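Local coordinates for protein ComZ (Thermus thermophilus, PDB 6QVI) that probably serves as a DNA receptor at the tip of a pilus during natural competence, being a pilin that carries a beta-solenoid domain, at residues 155-160 / 491-496; 445-450 / 463-468. One frame throughout, in Å; residues are numbered along the deposited sequence.

In the fold
Contacts 1 and 2 are neighbouring steps in one parallel stack of strands in the part of ComZ that forms its beta-solenoid domain, and their centres lie about 11 Å apart. Strands 465-467 and 491-496 join them: Val-495 N and Leu-466 O are 2.8 Å apart and Val-495 O and Gly-468 N 3.0 Å, both probable hydrogen bonds. Along the chain, contact 2 is nested inside the long excursion closed by contact 1. Tyr-191 serves both, hydrogen-bonding Glu-493 through its hydroxyl and meeting the Phe-467 ring edge-to-face. The stack thus runs from 155-160 through 491-496 and 463-468 to 445-450.

Contact 1: 155-160 / 491-496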
loop_
_atom_site.group_PDB
_atom_site.type_symbol
_atom_site.label_atom_id
_atom_site.label_comp_id
_atom_site.label_asym_id
_atom_site.label_seq_id
_atom_site.Cartn_x
_atom_site.Cartn_y
_atom_site.Cartn_z
ATOM N N THR A 155 14.088 -7.391 -11.613
ATOM C CA THR A 155 13.337 -8.569 -11.317
ATOM C C THR A 155 12.563 -8.040 -10.137
ATOM O O THR A 155 13.129 -7.763 -9.121
ATOM C CB THR A 155 14.183 -9.796 -11.001
ATOM O OG1 THR A 155 13.899 -10.261 -9.689
ATOM C CG2 THR A 155 15.595 -9.488 -11.105
ATOM N N ILE A 156 11.258 -7.941 -10.282
ATOM C CA ILE A 156 10.379 -7.299 -9.307
ATOM C C ILE A 156 9.453 -8.370 -8.758
ATOM O O ILE A 156 8.591 -8.890 -9.486
ATOM C CB ILE A 156 9.551 -6.148 -9.910
ATOM C CG1 ILE A 156 10.405 -5.029 -10.492
ATOM C CG2 ILE A 156 8.527 -5.609 -8.915
ATOM C CD1 ILE A 156 10.350 -5.002 -12.015
ATOM N N ARG A 157 9.590 -8.687 -7.472
ATOM C CA ARG A 157 8.682 -9.660 -6.874
ATOM C C ARG A 157 7.588 -8.843 -6.188
ATOM O O ARG A 157 7.711 -8.412 -5.036
ATOM C CB ARG A 157 9.458 -10.594 -5.955
ATOM C CG ARG A 157 10.785 -10.875 -6.592
ATOM C CD ARG A 157 11.468 -12.106 -6.108
ATOM N NE ARG A 157 10.792 -13.243 -6.688
ATOM C CZ ARG A 157 11.423 -14.329 -7.098
ATOM N NH1 ARG A 157 12.742 -14.399 -6.982
ATOM N NH2 ARG A 157 10.740 -15.336 -7.628
ATOM N N GLY A 158 6.506 -8.617 -6.933
ATOM C CA GLY A 158 5.415 -7.775 -6.492
ATOM C C GLY A 158 4.849 -6.947 -7.632
ATOM O O GLY A 158 5.304 -7.054 -8.778
ATOM N N GLY A 159 3.849 -6.109 -7.364
ATOM C CA GLY A 159 3.245 -5.362 -8.440
ATOM C C GLY A 159 4.095 -4.193 -8.848
ATOM O O GLY A 159 5.021 -3.801 -8.134
ATOM N N VAL A 160 3.778 -3.632 -9.997
ATOM C CA VAL A 160 4.390 -2.413 -10.451
ATOM C C VAL A 160 3.278 -1.547 -11.009
ATOM O O VAL A 160 2.620 -1.930 -11.914
ATOM C CB VAL A 160 5.539 -2.556 -11.461
ATOM C CG1 VAL A 160 6.081 -3.941 -11.566
ATOM C CG2 VAL A 160 5.164 -2.030 -12.805
ATOM N N LYS A 491 20.532 -6.844 -13.898
ATOM C CA LYS A 491 19.296 -6.784 -13.143
ATOM C C LYS A 491 19.564 -6.427 -11.690
ATOM O O LYS A 491 20.424 -7.034 -11.038
ATOM C CB LYS A 491 18.590 -8.146 -13.232
ATOM C CG LYS A 491 18.270 -8.538 -14.686
ATOM C CD LYS A 491 17.542 -9.884 -14.830
ATOM C CE LYS A 491 16.974 -10.110 -16.244
ATOM N NZ LYS A 491 16.123 -11.341 -16.304
ATOM N N ALA A 492 18.820 -5.447 -11.195
ATOM C CA ALA A 492 18.596 -5.242 -9.777
ATOM C C ALA A 492 17.231 -5.817 -9.424
ATOM O O ALA A 492 16.433 -6.128 -10.306
ATOM C CB ALA A 492 18.674 -3.764 -9.422
ATOM N N GLU A 493 16.963 -5.993 -8.127
ATOM C CA GLU A 493 15.731 -6.664 -7.731
ATOM C C GLU A 493 15.035 -5.952 -6.576
ATOM O O GLU A 493 15.679 -5.439 -5.660
ATOM C CB GLU A 493 16.008 -8.156 -7.419
ATOM C CG GLU A 493 14.973 -8.824 -6.498
ATOM C CD GLU A 493 15.150 -10.334 -6.353
ATOM O OE1 GLU A 493 16.013 -10.934 -7.029
ATOM O OE2 GLU A 493 14.356 -10.935 -5.607
ATOM N N VAL A 494 13.707 -5.937 -6.613
ATOM C CA VAL A 494 12.909 -5.353 -5.551
ATOM C C VAL A 494 11.940 -6.415 -5.070
ATOM O O VAL A 494 11.245 -7.043 -5.877
ATOM C CB VAL A 494 12.135 -4.088 -5.984
ATOM C CG1 VAL A 494 11.423 -3.464 -4.765
ATOM C CG2 VAL A 494 13.039 -3.058 -6.686
ATOM N N VAL A 495 11.857 -6.591 -3.760
ATOM C CA VAL A 495 11.024 -7.629 -3.198
ATOM C C VAL A 495 9.961 -6.958 -2.357
ATOM O O VAL A 495 10.262 -6.346 -1.324
ATOM C CB VAL A 495 11.848 -8.621 -2.380
ATOM C CG1 VAL A 495 10.955 -9.668 -1.730
ATOM C CG2 VAL A 495 12.872 -9.276 -3.309
ATOM N N TYR A 496 8.719 -7.037 -2.813
ATOM C CA TYR A 496 7.662 -6.365 -2.092
ATOM C C TYR A 496 7.333 -7.158 -0.842
ATOM O O TYR A 496 6.971 -8.335 -0.917
ATOM C CB TYR A 496 6.442 -6.174 -2.975
ATOM C CG TYR A 496 5.254 -5.683 -2.185
ATOM C CD1 TYR A 496 3.989 -6.149 -2.455
ATOM C CD2 TYR A 496 5.390 -4.680 -1.230
ATOM C CE1 TYR A 496 2.911 -5.688 -1.759
ATOM C CE2 TYR A 496 4.296 -4.216 -0.513
ATOM C CZ TYR A 496 3.062 -4.724 -0.788
ATOM O OH TYR A 496 1.967 -4.273 -0.083
#
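Glu-493 sends CG anti to its backbone N (chi1 157°) and then runs extended, while Arg-157 sets CG anti to its carbonyl carbon and bends at chi3 (75°), so the two chains cross obliquely on the sheet face that also holds Thr-155 and Val-495. OE2 of Glu-493 lies 3.2 Å from CD of Arg-157, at the guanidinium edge and near its plane, with the carboxylate turned 56° from that plane. NH1 of Arg-157 stays 4.1 Å from this OE2, too far for a salt bridge. Each polar end is held by another partner: OE2 by the hydroxyl of Tyr-191, NE of Arg-157 by the carbonyl O of Arg-185. An alanine in place of Glu-493 would remove the carboxylate and would probably leave the Tyr-191 hydroxyl without this partner and the Arg-157 guanidinium without a nearby negative charge. Thr-155 lays OG1 beside that carboxylate and CG2 against CB of Lys-491, crossing it at about a right angle. Beneath, the strands pair in parallel, Thr-155 N bonding Ala-492 O and Thr-155 O receiving Val-494 N. The bonds at Arg-157 are straighter, nearly along their C=O axes: its N meets Val-494 O at 2.8 Å, and its O takes Tyr-496 N. Gly-158 then leaves the strand with backbone angles that call for glycine. Ile-156 and Val-494 occupy the other, buried face, on Phe-180 and Phe-475 respectively, consistent with the solenoid's inside. Strand 153-157 lies between 180-187 and 491-496, and 491-496 in turn is flanked on its far edge by strand 465-467.

Contact 2: 445-450 / 463-468; sequences GQHVMA and GNVLFG
Val-448 and Leu-466 form the tightly packed part of this parallel pair; the end at Gln-446 and Gly-463 is exposed but still well bonded. Leu-466, with CG anti to its backbone N (chi1 171°), lies side by side with Val-448 and points the same way, its CD1 3.4 Å from CG1 of Val-448. A straight bond from Phe-467 N to Val-448 O (3.0 Å) backs them. The other face is looser: CE of Met-449, its chain bent at chi3, stays 4.2 Å from CB of Phe-467. The Phe-467 ring carries CG2 of Val-465 over one face, off-centre toward the rim, and has Val-448 O in plane at its edge. His-447 sets ND1 obliquely beside CG1 of Val-465 and bonds Gln-446 O weakly through it. Here the paired strands stand widest apart, and Val-448 N reaches Val-465 O only weakly (3.5 Å). At the exposed end Val-465 N to Gln-446 O is firm (2.9 Å). Just inside, the buried ND2 of Asn-464 bonds Gly-445 O at 2.6 Å from above the carbonyl plane, 71° out of it; that oxygen also accepts NE2 of Gln-443. The Gln-446 side chain crosses Asn-464 at about a right angle, the amide planes 80° apart. Eighteen residues separate Val-448 from Leu-466, and the chain turns a corner after each strand, at Ala-450 and Gly-468, as successive solenoid coils do; the bond from Ala-450 N to Phe-467 O at this corner is bent. Strand 447-449 has 419-421 on its other edge, and 465-467 lies between it and 491-496.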
loop_
_atom_site.group_PDB
_atom_site.type_symbol
_atom_site.label_atom_id
_atom_site.label_comp_id
_atom_site.label_asym_id
_atom_site.label_seq_id
_atom_site.Cartn_x
_atom_site.Cartn_y
_atom_site.Cartn_z
ATOM N N GLY A 445 24.390 -0.414 -1.148
ATOM C CA GLY A 445 24.400 -1.566 -0.255
ATOM C C GLY A 445 23.668 -2.760 -0.836
ATOM O O GLY A 445 22.761 -2.626 -1.660
ATOM N N GLN A 446 24.098 -3.958 -0.440
ATOM C CA GLN A 446 23.544 -5.109 -1.134
ATOM C C GLN A 446 22.124 -5.415 -0.680
ATOM O O GLN A 446 21.285 -5.805 -1.494
ATOM C CB GLN A 446 24.469 -6.321 -0.970
ATOM C CG GLN A 446 25.481 -6.354 -2.116
ATOM C CD GLN A 446 25.959 -7.738 -2.551
ATOM O OE1 GLN A 446 26.696 -7.833 -3.536
ATOM N NE2 GLN A 446 25.547 -8.800 -1.844
ATOM N N HIS A 447 21.826 -5.213 0.602
ATOM C CA HIS A 447 20.522 -5.542 1.156
ATOM C C HIS A 447 20.078 -4.378 2.028
ATOM O O HIS A 447 20.750 -4.040 3.005
ATOM C CB HIS A 447 20.587 -6.856 1.936
ATOM C CG HIS A 447 21.061 -8.023 1.110
ATOM N ND1 HIS A 447 20.927 -8.069 -0.263
ATOM C CD2 HIS A 447 21.688 -9.171 1.460
ATOM C CE1 HIS A 447 21.433 -9.198 -0.722
ATOM N NE2 HIS A 447 21.901 -9.888 0.303
ATOM N N VAL A 448 18.963 -3.742 1.671
ATOM C CA VAL A 448 18.336 -2.780 2.564
ATOM C C VAL A 448 16.854 -3.125 2.655
ATOM O O VAL A 448 16.219 -3.491 1.660
ATOM C CB VAL A 448 18.579 -1.332 2.098
ATOM C CG1 VAL A 448 18.322 -1.233 0.667
ATOM C CG2 VAL A 448 17.685 -0.367 2.830
ATOM N N MET A 449 16.319 -3.042 3.860
ATOM C CA MET A 449 14.981 -3.520 4.147
ATOM C C MET A 449 14.231 -2.336 4.735
ATOM O O MET A 449 14.364 -2.023 5.924
ATOM C CB MET A 449 15.056 -4.746 5.054
ATOM C CG MET A 449 13.811 -5.099 5.814
ATOM S SD MET A 449 14.069 -6.685 6.665
ATOM C CE MET A 449 14.250 -7.827 5.304
ATOM N N ALA A 450 13.508 -1.644 3.870
ATOM C CA ALA A 450 12.817 -0.435 4.268
ATOM C C ALA A 450 11.810 -0.041 3.198
ATOM O O ALA A 450 12.076 -0.239 2.011
ATOM C CB ALA A 450 13.839 0.685 4.475
ATOM N N GLY A 463 22.574 -6.410 -8.788
ATOM C CA GLY A 463 22.960 -7.366 -7.765
ATOM C C GLY A 463 22.395 -7.101 -6.395
ATOM O O GLY A 463 22.360 -8.018 -5.560
ATOM N N ASN A 464 21.998 -5.871 -6.135
ATOM C CA ASN A 464 21.484 -5.462 -4.845
ATOM C C ASN A 464 19.978 -5.560 -4.855
ATOM O O ASN A 464 19.333 -5.338 -5.883
ATOM C CB ASN A 464 21.959 -4.033 -4.566
ATOM C CG ASN A 464 23.478 -3.930 -4.722
ATOM O OD1 ASN A 464 23.995 -4.179 -5.800
ATOM N ND2 ASN A 464 24.162 -3.516 -3.695
ATOM N N VAL A 465 19.422 -5.911 -3.712
ATOM C CA VAL A 465 17.994 -6.142 -3.587
ATOM C C VAL A 465 17.446 -5.260 -2.473
ATOM O O VAL A 465 18.083 -5.073 -1.432
ATOM C CB VAL A 465 17.688 -7.654 -3.393
ATOM C CG1 VAL A 465 18.343 -8.202 -2.166
ATOM C CG2 VAL A 465 16.189 -7.918 -3.345
ATOM N N LEU A 466 16.278 -4.680 -2.719
ATOM C CA LEU A 466 15.589 -3.853 -1.741
ATOM C C LEU A 466 14.303 -4.549 -1.355
ATOM O O LEU A 466 13.514 -4.936 -2.229
ATOM C CB LEU A 466 15.291 -2.465 -2.290
ATOM C CG LEU A 466 14.385 -1.627 -1.416
ATOM C CD1 LEU A 466 15.016 -1.410 -0.037
ATOM C CD2 LEU A 466 14.241 -0.359 -2.123
ATOM N N PHE A 467 14.130 -4.765 -0.062
ATOM C CA PHE A 467 12.918 -5.358 0.467
ATOM C C PHE A 467 12.080 -4.279 1.114
ATOM O O PHE A 467 12.596 -3.474 1.896
ATOM C CB PHE A 467 13.238 -6.457 1.474
ATOM C CG PHE A 467 14.277 -7.429 1.001
ATOM C CD1 PHE A 467 13.916 -8.696 0.572
ATOM C CD2 PHE A 467 15.621 -7.100 1.030
ATOM C CE1 PHE A 467 14.876 -9.610 0.151
ATOM C CE2 PHE A 467 16.589 -8.018 0.616
ATOM C CZ PHE A 467 16.210 -9.273 0.180
ATOM N N GLY A 468 10.791 -4.290 0.824
ATOM C CA GLY A 468 9.944 -3.198 1.239
ATOM C C GLY A 468 9.139 -2.764 0.032
ATOM O O GLY A 468 8.229 -3.489 -0.371
#